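Local coordinates for amidohydrolase 3 domain-containing protein (Pyrococcus furiosus, PDB 3ICJ), which binds two zinc ions and probably hydrolyses carbon-nitrogen bonds other than peptide bonds, as a member of the amidohydrolase family, at residues V299-L310 and V347-A358; P396-V406 and V444-V455. All blocks are in the same frame, centred on the assembly; numbering follows the deposited sequence. Where two conformers were deposited one is given.

Contact 1: residues V299-L310 and V347-A358; sequences VDGSLGARTALL and VHAIGDKAVDVA. With ZN (zinc ion), chain C.
The carboxylate of D300 receives the turn that follows strand 346-349. D300 OD1 accepts I350 N at 3.1 Å and D300 OD2 accepts G351 N at 2.9 Å, both on syn lone pairs; the anti lone pair of OD2 takes L309 N, closing the loop on itself. Replacing D300 by an alanine removes the carboxylate, and these three amides would probably lose their acceptor, letting the turn shift. H348 O takes V299 N, and L309 O accepts A354 N and, weakly, K353 N in the helix's first turn. H348 ND1 binds zinc at 2.1 Å, an ion shared with H373, at the C-terminal end of a barrel strand, as in other amidohydrolases. With CG anti to the backbone N (chi1 161°), H348 NE2 reaches G301 O at 2.9 Å, a second-shell bond that fixes the ring's rotation. V299 CG2 presses tightly on V347 CG1 at 3.4 Å, and I350 CG2 rests against both A308 CB and L303 CG. G351, the N-cap, suits its place because a CB would collide with L309 O. The loop lies against strand 346-349 and helix 352-365; helix 328-338 touches V299, and helix 405-413 meets L303 and L310.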
loop_
_atom_site.group_PDB
_atom_site.type_symbol
_atom_site.label_atom_id
_atom_site.label_comp_id
_atom_site.label_asym_id
_atom_site.label_seq_id
_atom_site.Cartn_x
_atom_site.Cartn_y
_atom_site.Cartn_z
ATOM N N VAL A 299 -6.329 7.910 12.264
ATOM C CA VAL A 299 -7.162 8.961 12.894
ATOM C C VAL A 299 -8.641 8.741 12.550
ATOM O O VAL A 299 -9.498 8.837 13.426
ATOM C CB VAL A 299 -6.790 10.424 12.467
ATOM C CG1 VAL A 299 -7.680 11.446 13.181
ATOM C CG2 VAL A 299 -5.363 10.736 12.794
ATOM N N ASP A 300 -8.930 8.446 11.283
ATOM C CA ASP A 300 -10.319 8.391 10.788
ATOM C C ASP A 300 -10.546 7.243 9.788
ATOM O O ASP A 300 -9.671 6.396 9.605
ATOM C CB ASP A 300 -10.755 9.755 10.189
ATOM C CG ASP A 300 -9.991 10.141 8.903
ATOM O OD1 ASP A 300 -8.920 9.573 8.595
ATOM O OD2 ASP A 300 -10.436 11.085 8.204
ATOM N N GLY A 301 -11.723 7.222 9.155
ATOM C CA GLY A 301 -12.060 6.229 8.141
ATOM C C GLY A 301 -11.887 6.785 6.730
ATOM O O GLY A 301 -10.865 7.418 6.425
ATOM N N SER A 302 -12.884 6.560 5.871
ATOM C CA SER A 302 -12.748 6.847 4.434
ATOM C C SER A 302 -13.873 7.773 3.959
ATOM O O SER A 302 -14.945 7.801 4.555
ATOM C CB SER A 302 -12.830 5.531 3.645
ATOM O OG SER A 302 -14.157 5.013 3.741
ATOM N N LEU A 303 -13.632 8.518 2.882
ATOM C CA LEU A 303 -14.678 9.355 2.276
ATOM C C LEU A 303 -15.827 8.552 1.664
ATOM O O LEU A 303 -16.974 8.999 1.700
ATOM C CB LEU A 303 -14.093 10.312 1.240
ATOM C CG LEU A 303 -13.266 11.450 1.832
ATOM C CD1 LEU A 303 -12.348 12.070 0.758
ATOM C CD2 LEU A 303 -14.129 12.493 2.486
ATOM N N GLY A 304 -15.522 7.360 1.138
ATOM C CA GLY A 304 -16.537 6.504 0.516
ATOM C C GLY A 304 -17.597 6.049 1.491
ATOM O O GLY A 304 -18.784 6.032 1.172
ATOM N N ALA A 305 -17.154 5.703 2.694
ATOM C CA ALA A 305 -18.033 5.236 3.747
ATOM C C ALA A 305 -18.552 6.394 4.617
ATOM O O ALA A 305 -19.370 6.182 5.516
ATOM C CB ALA A 305 -17.319 4.156 4.594
ATOM N N ARG A 306 -18.110 7.622 4.321
ATOM C CA ARG A 306 -18.455 8.825 5.119
ATOM C C ARG A 306 -17.931 8.736 6.564
ATOM O O ARG A 306 -18.540 9.282 7.497
ATOM C CB ARG A 306 -19.962 9.173 5.104
ATOM C CG ARG A 306 -20.567 9.314 3.709
ATOM C CD ARG A 306 -21.883 10.068 3.720
ATOM N NE ARG A 306 -22.429 10.113 2.364
ATOM C CZ ARG A 306 -23.126 9.132 1.799
ATOM N NH1 ARG A 306 -23.433 8.042 2.495
ATOM N NH2 ARG A 306 -23.541 9.252 0.542
ATOM N N THR A 307 -16.806 8.043 6.732
ATOM C CA THR A 307 -16.159 7.913 8.044
ATOM C C THR A 307 -14.839 8.697 8.169
ATOM O O THR A 307 -14.247 8.765 9.249
ATOM C CB THR A 307 -15.959 6.437 8.442
ATOM O OG1 THR A 307 -15.315 5.748 7.370
ATOM C CG2 THR A 307 -17.322 5.741 8.753
ATOM N N ALA A 308 -14.401 9.310 7.071
ATOM C CA ALA A 308 -13.299 10.276 7.093
ATOM C C ALA A 308 -13.777 11.491 7.867
ATOM O O ALA A 308 -14.923 11.928 7.686
ATOM C CB ALA A 308 -12.918 10.679 5.669
ATOM N N LEU A 309 -12.926 12.020 8.745
ATOM C CA LEU A 309 -13.346 13.062 9.705
ATOM C C LEU A 309 -13.226 14.463 9.129
ATOM O O LEU A 309 -12.119 14.939 8.921
ATOM C CB LEU A 309 -12.543 12.958 11.016
ATOM C CG LEU A 309 -13.092 13.798 12.190
ATOM C CD1 LEU A 309 -14.385 13.193 12.786
ATOM C CD2 LEU A 309 -12.027 13.956 13.279
ATOM N N LEU A 310 -14.373 15.124 8.919
ATOM C CA LEU A 310 -14.448 16.429 8.270
ATOM C C LEU A 310 -14.724 17.473 9.337
ATOM O O LEU A 310 -15.278 17.132 10.401
ATOM C CB LEU A 310 -15.593 16.462 7.234
ATOM C CG LEU A 310 -15.627 15.462 6.066
ATOM C CD1 LEU A 310 -16.811 15.776 5.124
ATOM C CD2 LEU A 310 -14.313 15.505 5.307
ATOM N N VAL A 347 0.498 7.838 10.096
ATOM C CA VAL A 347 -0.844 8.127 10.554
ATOM C C VAL A 347 -1.778 8.326 9.350
ATOM O O VAL A 347 -1.611 9.266 8.582
ATOM C CB VAL A 347 -0.827 9.395 11.448
ATOM C CG1 VAL A 347 -2.197 9.841 11.788
ATOM C CG2 VAL A 347 -0.007 9.152 12.729
ATOM N N HIS A 348 -2.749 7.434 9.195
ATOM C CA HIS A 348 -3.829 7.563 8.189
ATOM C C HIS A 348 -4.738 8.757 8.547
ATOM O O HIS A 348 -5.338 8.797 9.615
ATOM C CB HIS A 348 -4.604 6.223 8.136
ATOM C CG HIS A 348 -5.977 6.282 7.520
ATOM N ND1 HIS A 348 -6.369 5.425 6.514
ATOM C CD2 HIS A 348 -7.076 7.019 7.825
ATOM C CE1 HIS A 348 -7.637 5.650 6.208
ATOM N NE2 HIS A 348 -8.084 6.623 6.980
ATOM N N ALA A 349 -4.781 9.751 7.666
ATOM C CA ALA A 349 -5.694 10.887 7.807
ATOM C C ALA A 349 -6.252 11.272 6.445
ATOM O O ALA A 349 -5.516 11.713 5.561
ATOM C CB ALA A 349 -5.000 12.065 8.438
ATOM N N ILE A 350 -7.558 11.122 6.297
ATOM C CA ILE A 350 -8.239 11.361 5.017
ATOM C C ILE A 350 -9.014 12.673 5.027
ATOM O O ILE A 350 -8.802 13.536 4.158
ATOM C CB ILE A 350 -9.091 10.122 4.607
ATOM C CG1 ILE A 350 -8.134 8.977 4.239
ATOM C CG2 ILE A 350 -10.113 10.451 3.460
ATOM C CD1 ILE A 350 -8.797 7.736 3.564
ATOM N N GLY A 351 -9.879 12.843 6.026
ATOM C CA GLY A 351 -10.672 14.061 6.153
ATOM C C GLY A 351 -9.817 15.243 6.581
ATOM O O GLY A 351 -8.766 15.058 7.193
ATOM N N ASP A 352 -10.264 16.457 6.276
ATOM C CA ASP A 352 -9.480 17.662 6.616
ATOM C C ASP A 352 -9.261 17.841 8.118
ATOM O O ASP A 352 -8.205 18.322 8.551
ATOM C CB ASP A 352 -10.077 18.910 5.993
ATOM C CG ASP A 352 -11.385 19.317 6.635
ATOM O OD1 ASP A 352 -12.375 18.554 6.570
ATOM O OD2 ASP A 352 -11.433 20.420 7.209
ATOM N N LYS A 353 -10.236 17.417 8.914
ATOM C CA LYS A 353 -10.115 17.512 10.364
ATOM C C LYS A 353 -9.193 16.421 10.923
ATOM O O LYS A 353 -8.464 16.648 11.888
ATOM C CB LYS A 353 -11.486 17.471 11.045
ATOM C CG LYS A 353 -11.421 17.772 12.559
ATOM C CD LYS A 353 -12.768 17.736 13.204
ATOM C CE LYS A 353 -12.647 18.001 14.700
ATOM N NZ LYS A 353 -13.915 17.659 15.383
ATOM N N ALA A 354 -9.214 15.239 10.306
ATOM C CA ALA A 354 -8.258 14.194 10.661
ATOM C C ALA A 354 -6.829 14.675 10.478
ATOM O O ALA A 354 -5.965 14.381 11.314
ATOM C CB ALA A 354 -8.493 12.990 9.843
ATOM N N VAL A 355 -6.602 15.434 9.402
ATOM C CA VAL A 355 -5.295 16.025 9.097
ATOM C C VAL A 355 -4.845 16.991 10.208
ATOM O O VAL A 355 -3.679 16.979 10.598
ATOM C CB VAL A 355 -5.270 16.708 7.698
ATOM C CG1 VAL A 355 -4.026 17.533 7.528
ATOM C CG2 VAL A 355 -5.325 15.668 6.586
ATOM N N ASP A 356 -5.779 17.795 10.715
ATOM C CA ASP A 356 -5.560 18.650 11.887
ATOM C C ASP A 356 -5.148 17.860 13.124
ATOM O O ASP A 356 -4.221 18.271 13.814
ATOM C CB ASP A 356 -6.821 19.429 12.220
ATOM C CG ASP A 356 -7.045 20.623 11.301
ATOM O OD1 ASP A 356 -6.078 21.167 10.724
ATOM O OD2 ASP A 356 -8.214 21.019 11.167
ATOM N N VAL A 357 -5.826 16.731 13.379
ATOM C CA VAL A 357 -5.535 15.875 14.543
ATOM C C VAL A 357 -4.106 15.319 14.450
ATOM O O VAL A 357 -3.347 15.361 15.436
ATOM C CB VAL A 357 -6.585 14.719 14.695
ATOM C CG1 VAL A 357 -6.120 13.661 15.746
ATOM C CG2 VAL A 357 -7.946 15.291 15.104
ATOM N N ALA A 358 -3.735 14.850 13.251
ATOM C CA ALA A 358 -2.388 14.323 12.986
ATOM C C ALA A 358 -1.302 15.397 13.123
ATOM O O ALA A 358 -0.292 15.163 13.771
ATOM C CB ALA A 358 -2.320 13.662 11.603
HETATM ZN ZN ZN C . -5.357 4.099 5.214
#

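Contact 2: residues P396-V406 and V444-V455; sequences PHFIVSDWWIV and VSIDAAVNRYVV
In H397, CG anti to the backbone N (chi1 -157°) brings the imidazole beside V444, whose CG1 lies 3.7 Å from H397 CD2. R452 bends at chi2 (-71°) and chi3 (-52°), folding its guanidinium back beside V400. I399 CG2 meets the chain where it leaves the helix, 3.7 Å from Y453 C and 3.8 Å from R452 CB.

No direct hydrogen bond joins the segments, but two waters do. One accepts from H397 N and donates to S445 OG; the other donates to V400 O and lies at the edge of the R452 guanidinium, in its plane, accepting from NH2. H397 ND1 is held by E438. The alanines of the helix let the other segment come close: A449 CB takes P396 CB at 3.7 Å, and A448 CB takes V400 CG2 at 3.8 Å. Branched side chains finish the far end, where those of I405 and V454 cross at about a right angle, CG2 of I405 3.9 Å from CG1 of V454.

This is plain packing of the short helix 398-401 and the start of helix 405-413 against helix 442-451 and its exit. Helix 420-426 touches P396, I399 and A449, and strand 429-431 brings F431 against P396 and A449.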
loop_
_atom_site.group_PDB
_atom_site.type_symbol
_atom_site.label_atom_id
_atom_site.label_comp_id
_atom_site.label_asym_id
_atom_site.label_seq_id
_atom_site.Cartn_x
_atom_site.Cartn_y
_atom_site.Cartn_z
ATOM N N PRO A 396 -2.265 8.319 -6.291
ATOM C CA PRO A 396 -2.862 9.083 -7.389
ATOM C C PRO A 396 -4.056 8.411 -8.059
ATOM O O PRO A 396 -4.928 9.122 -8.555
ATOM C CB PRO A 396 -1.712 9.252 -8.379
ATOM C CG PRO A 396 -0.475 9.153 -7.541
ATOM C CD PRO A 396 -0.801 8.175 -6.455
ATOM N N HIS A 397 -4.118 7.078 -8.060
ATOM C CA HIS A 397 -5.246 6.397 -8.684
ATOM C C HIS A 397 -6.584 6.650 -7.962
ATOM O O HIS A 397 -7.636 6.450 -8.542
ATOM C CB HIS A 397 -4.982 4.890 -8.912
ATOM C CG HIS A 397 -5.839 4.302 -9.992
ATOM N ND1 HIS A 397 -6.918 3.485 -9.726
ATOM C CD2 HIS A 397 -5.810 4.461 -11.339
ATOM C CE1 HIS A 397 -7.508 3.151 -10.865
ATOM N NE2 HIS A 397 -6.857 3.731 -11.857
ATOM N N PHE A 398 -6.545 7.123 -6.715
ATOM C CA PHE A 398 -7.764 7.559 -5.998
ATOM C C PHE A 398 -8.504 8.636 -6.815
ATOM O O PHE A 398 -9.725 8.725 -6.772
ATOM C CB PHE A 398 -7.442 8.150 -4.613
ATOM C CG PHE A 398 -7.162 7.134 -3.501
ATOM C CD1 PHE A 398 -6.935 5.798 -3.759
ATOM C CD2 PHE A 398 -7.068 7.577 -2.185
ATOM C CE1 PHE A 398 -6.666 4.895 -2.717
ATOM C CE2 PHE A 398 -6.797 6.695 -1.142
ATOM C CZ PHE A 398 -6.596 5.342 -1.416
ATOM N N ILE A 399 -7.760 9.454 -7.553
ATOM C CA ILE A 399 -8.358 10.477 -8.423
ATOM C C ILE A 399 -9.312 9.861 -9.460
ATOM O O ILE A 399 -10.436 10.346 -9.641
ATOM C CB ILE A 399 -7.292 11.367 -9.111
ATOM C CG1 ILE A 399 -6.502 12.142 -8.053
ATOM C CG2 ILE A 399 -7.963 12.346 -10.079
ATOM C CD1 ILE A 399 -5.210 12.835 -8.569
ATOM N N VAL A 400 -8.859 8.782 -10.110
ATOM C CA VAL A 400 -9.669 7.994 -11.038
ATOM C C VAL A 400 -10.844 7.262 -10.351
ATOM O O VAL A 400 -11.977 7.324 -10.825
ATOM C CB VAL A 400 -8.778 6.952 -11.806
ATOM C CG1 VAL A 400 -9.608 6.128 -12.800
ATOM C CG2 VAL A 400 -7.656 7.663 -12.544
ATOM N N SER A 401 -10.574 6.596 -9.231
ATOM C CA SER A 401 -11.552 5.709 -8.576
ATOM C C SER A 401 -12.661 6.437 -7.837
ATOM O O SER A 401 -13.808 5.996 -7.824
ATOM C CB SER A 401 -10.852 4.793 -7.578
ATOM O OG SER A 401 -9.956 3.921 -8.222
ATOM N N ASP A 402 -12.303 7.549 -7.196
ATOM C CA ASP A 402 -13.231 8.261 -6.323
ATOM C C ASP A 402 -13.972 9.367 -7.064
ATOM O O ASP A 402 -13.817 10.548 -6.738
ATOM C CB ASP A 402 -12.481 8.839 -5.116
ATOM C CG ASP A 402 -11.751 7.774 -4.296
ATOM O OD1 ASP A 402 -11.889 6.556 -4.565
ATOM O OD2 ASP A 402 -11.062 8.172 -3.335
ATOM N N TRP A 403 -14.789 8.976 -8.046
ATOM C CA TRP A 403 -15.551 9.913 -8.880
ATOM C C TRP A 403 -16.593 10.685 -8.049
ATOM O O TRP A 403 -17.074 11.739 -8.457
ATOM C CB TRP A 403 -16.241 9.156 -10.037
ATOM C CG TRP A 403 -17.188 8.063 -9.551
ATOM C CD1 TRP A 403 -16.892 6.737 -9.401
ATOM C CD2 TRP A 403 -18.566 8.213 -9.129
ATOM N NE1 TRP A 403 -17.982 6.056 -8.913
ATOM C CE2 TRP A 403 -19.023 6.932 -8.736
ATOM C CE3 TRP A 403 -19.450 9.301 -9.046
ATOM C CZ2 TRP A 403 -20.329 6.706 -8.270
ATOM C CZ3 TRP A 403 -20.745 9.078 -8.571
ATOM C CH2 TRP A 403 -21.173 7.788 -8.197
ATOM N N TRP A 404 -16.937 10.138 -6.881
ATOM C CA TRP A 404 -17.980 10.676 -6.012
ATOM C C TRP A 404 -17.504 11.741 -5.013
ATOM O O TRP A 404 -18.259 12.117 -4.105
ATOM C CB TRP A 404 -18.669 9.510 -5.276
ATOM C CG TRP A 404 -17.710 8.436 -4.860
ATOM C CD1 TRP A 404 -17.629 7.163 -5.358
ATOM C CD2 TRP A 404 -16.669 8.550 -3.878
ATOM N NE1 TRP A 404 -16.608 6.482 -4.740
ATOM C CE2 TRP A 404 -16.003 7.310 -3.828
ATOM C CE3 TRP A 404 -16.240 9.580 -3.030
ATOM C CZ2 TRP A 404 -14.919 7.072 -2.964
ATOM C CZ3 TRP A 404 -15.173 9.353 -2.183
ATOM C CH2 TRP A 404 -14.522 8.104 -2.154
ATOM N N ILE A 405 -16.264 12.220 -5.168
ATOM C CA ILE A 405 -15.682 13.231 -4.252
ATOM C C ILE A 405 -16.537 14.494 -4.116
ATOM O O ILE A 405 -16.849 14.909 -2.989
ATOM C CB ILE A 405 -14.227 13.623 -4.634
ATOM C CG1 ILE A 405 -13.251 12.505 -4.257
ATOM C CG2 ILE A 405 -13.789 14.961 -3.934
ATOM C CD1 ILE A 405 -12.583 12.676 -2.904
ATOM N N VAL A 406 -16.934 15.080 -5.251
ATOM C CA VAL A 406 -17.807 16.259 -5.232
ATOM C C VAL A 406 -19.154 15.973 -4.541
ATOM O O VAL A 406 -19.631 16.799 -3.788
ATOM C CB VAL A 406 -17.987 16.906 -6.638
ATOM C CG1 VAL A 406 -19.070 18.003 -6.622
ATOM C CG2 VAL A 406 -16.663 17.500 -7.116
ATOM N N VAL A 444 -0.202 2.774 -14.243
ATOM C CA VAL A 444 -1.610 3.150 -14.197
ATOM C C VAL A 444 -1.803 4.318 -13.206
ATOM O O VAL A 444 -2.590 5.219 -13.466
ATOM C CB VAL A 444 -2.509 1.887 -13.878
ATOM C CG1 VAL A 444 -3.962 2.253 -13.602
ATOM C CG2 VAL A 444 -2.435 0.866 -15.027
ATOM N N SER A 445 -1.063 4.318 -12.092
ATOM C CA SER A 445 -1.079 5.438 -11.150
ATOM C C SER A 445 -0.296 6.675 -11.640
ATOM O O SER A 445 -0.654 7.798 -11.308
ATOM C CB SER A 445 -0.563 5.022 -9.761
ATOM O OG SER A 445 -1.534 4.251 -9.074
ATOM N N ILE A 446 0.777 6.459 -12.402
ATOM C CA ILE A 446 1.544 7.547 -13.025
ATOM C C ILE A 446 0.657 8.330 -14.019
ATOM O O ILE A 446 0.657 9.574 -14.019
ATOM C CB ILE A 446 2.832 7.001 -13.711
ATOM C CG1 ILE A 446 3.901 6.716 -12.654
ATOM C CG2 ILE A 446 3.430 8.008 -14.739
ATOM C CD1 ILE A 446 4.937 5.823 -13.165
ATOM N N ASP A 447 -0.095 7.587 -14.835
ATOM C CA ASP A 447 -1.056 8.137 -15.797
ATOM C C ASP A 447 -2.064 9.053 -15.108
ATOM O O ASP A 447 -2.379 10.134 -15.603
ATOM C CB ASP A 447 -1.801 6.980 -16.469
ATOM C CG ASP A 447 -2.399 7.360 -17.795
ATOM O OD1 ASP A 447 -1.769 7.042 -18.833
ATOM O OD2 ASP A 447 -3.492 7.966 -17.806
ATOM N N ALA A 448 -2.571 8.591 -13.967
ATOM C CA ALA A 448 -3.504 9.358 -13.139
ATOM C C ALA A 448 -2.913 10.681 -12.614
ATOM O O ALA A 448 -3.561 11.736 -12.656
ATOM C CB ALA A 448 -3.988 8.492 -11.978
ATOM N N ALA A 449 -1.681 10.623 -12.120
ATOM C CA ALA A 449 -1.028 11.798 -11.519
ATOM C C ALA A 449 -0.688 12.886 -12.543
ATOM O O ALA A 449 -0.641 14.089 -12.231
ATOM C CB ALA A 449 0.239 11.359 -10.788
ATOM N N VAL A 450 -0.435 12.439 -13.765
ATOM C CA VAL A 450 -0.052 13.294 -14.868
ATOM C C VAL A 450 -1.265 13.849 -15.622
ATOM O O VAL A 450 -1.301 15.034 -15.957
ATOM C CB VAL A 450 0.899 12.539 -15.846
ATOM C CG1 VAL A 450 1.243 13.405 -17.064
ATOM C CG2 VAL A 450 2.175 12.095 -15.102
ATOM N N ASN A 451 -2.259 12.999 -15.852
ATOM C CA ASN A 451 -3.381 13.342 -16.734
ATOM C C ASN A 451 -4.684 13.734 -16.058
ATOM O O ASN A 451 -5.500 14.428 -16.671
ATOM C CB ASN A 451 -3.644 12.206 -17.738
ATOM C CG ASN A 451 -2.431 11.889 -18.585
ATOM O OD1 ASN A 451 -1.716 12.792 -19.015
ATOM N ND2 ASN A 451 -2.189 10.598 -18.829
ATOM N N ARG A 452 -4.894 13.273 -14.826
ATOM C CA ARG A 452 -6.184 13.446 -14.136
ATOM C C ARG A 452 -6.112 14.429 -12.952
ATOM O O ARG A 452 -5.048 14.673 -12.404
ATOM C CB ARG A 452 -6.750 12.089 -13.663
ATOM C CG ARG A 452 -7.146 11.100 -14.794
ATOM C CD ARG A 452 -8.421 11.536 -15.566
ATOM N NE ARG A 452 -9.555 11.822 -14.674
ATOM C CZ ARG A 452 -10.464 10.926 -14.285
ATOM N NH1 ARG A 452 -10.401 9.660 -14.702
ATOM N NH2 ARG A 452 -11.449 11.293 -13.477
ATOM N N TYR A 453 -7.267 14.970 -12.570
ATOM C CA TYR A 453 -7.417 15.905 -11.442
ATOM C C TYR A 453 -8.850 15.793 -10.896
ATOM O O TYR A 453 -9.754 15.342 -11.604
ATOM C CB TYR A 453 -7.108 17.346 -11.899
ATOM C CG TYR A 453 -7.832 17.726 -13.163
ATOM C CD1 TYR A 453 -9.144 18.186 -13.121
ATOM C CD2 TYR A 453 -7.223 17.575 -14.421
ATOM C CE1 TYR A 453 -9.831 18.488 -14.278
ATOM C CE2 TYR A 453 -7.913 17.901 -15.591
ATOM C CZ TYR A 453 -9.217 18.358 -15.496
ATOM O OH TYR A 453 -9.931 18.691 -16.627
ATOM N N VAL A 454 -9.070 16.201 -9.647
ATOM C CA VAL A 454 -10.424 16.206 -9.102
ATOM C C VAL A 454 -11.220 17.359 -9.704
ATOM O O VAL A 454 -12.226 17.133 -10.396
ATOM C CB VAL A 454 -10.436 16.221 -7.559
ATOM C CG1 VAL A 454 -11.864 16.275 -7.030
ATOM C CG2 VAL A 454 -9.710 14.988 -7.029
ATOM N N VAL A 455 -10.752 18.583 -9.449
ATOM C CA VAL A 455 -11.325 19.803 -10.024
ATOM C C VAL A 455 -10.268 20.768 -10.577
ATOM O O VAL A 455 -10.547 21.489 -11.534
ATOM C CB VAL A 455 -12.211 20.585 -9.009
ATOM C CG1 VAL A 455 -13.561 19.890 -8.832
ATOM C CG2 VAL A 455 -11.490 20.772 -7.672
HETATM O O HOH W 1 -2.347 5.137 -6.807
HETATM O O HOH W 2 -13.219 8.800 -12.502
#

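How the contacts relate
Contact 1 closes before contact 2 opens along the chain, and their centres lie 19 Å apart. Both belong to the amidohydrolase family region, whose fold is a beta/alpha barrel, and border its parallel strands 346-349, 370-371, 391-394 and 429-431: contact 1 includes strand 346-349, whereas contact 2 begins just after 391-394 and packs near 429-431. They touch directly, W404 of contact 2 lying against L303 and G304 of contact 1, with L303 CD1 3.7 Å from I405 CD1. Contact 1 holds a zinc ligand; contact 2 supplies none, the side chain of P396 being about 13 Å from a zinc, and joins helices 398-401 and 405-413 to helix 442-451 and the chain after it.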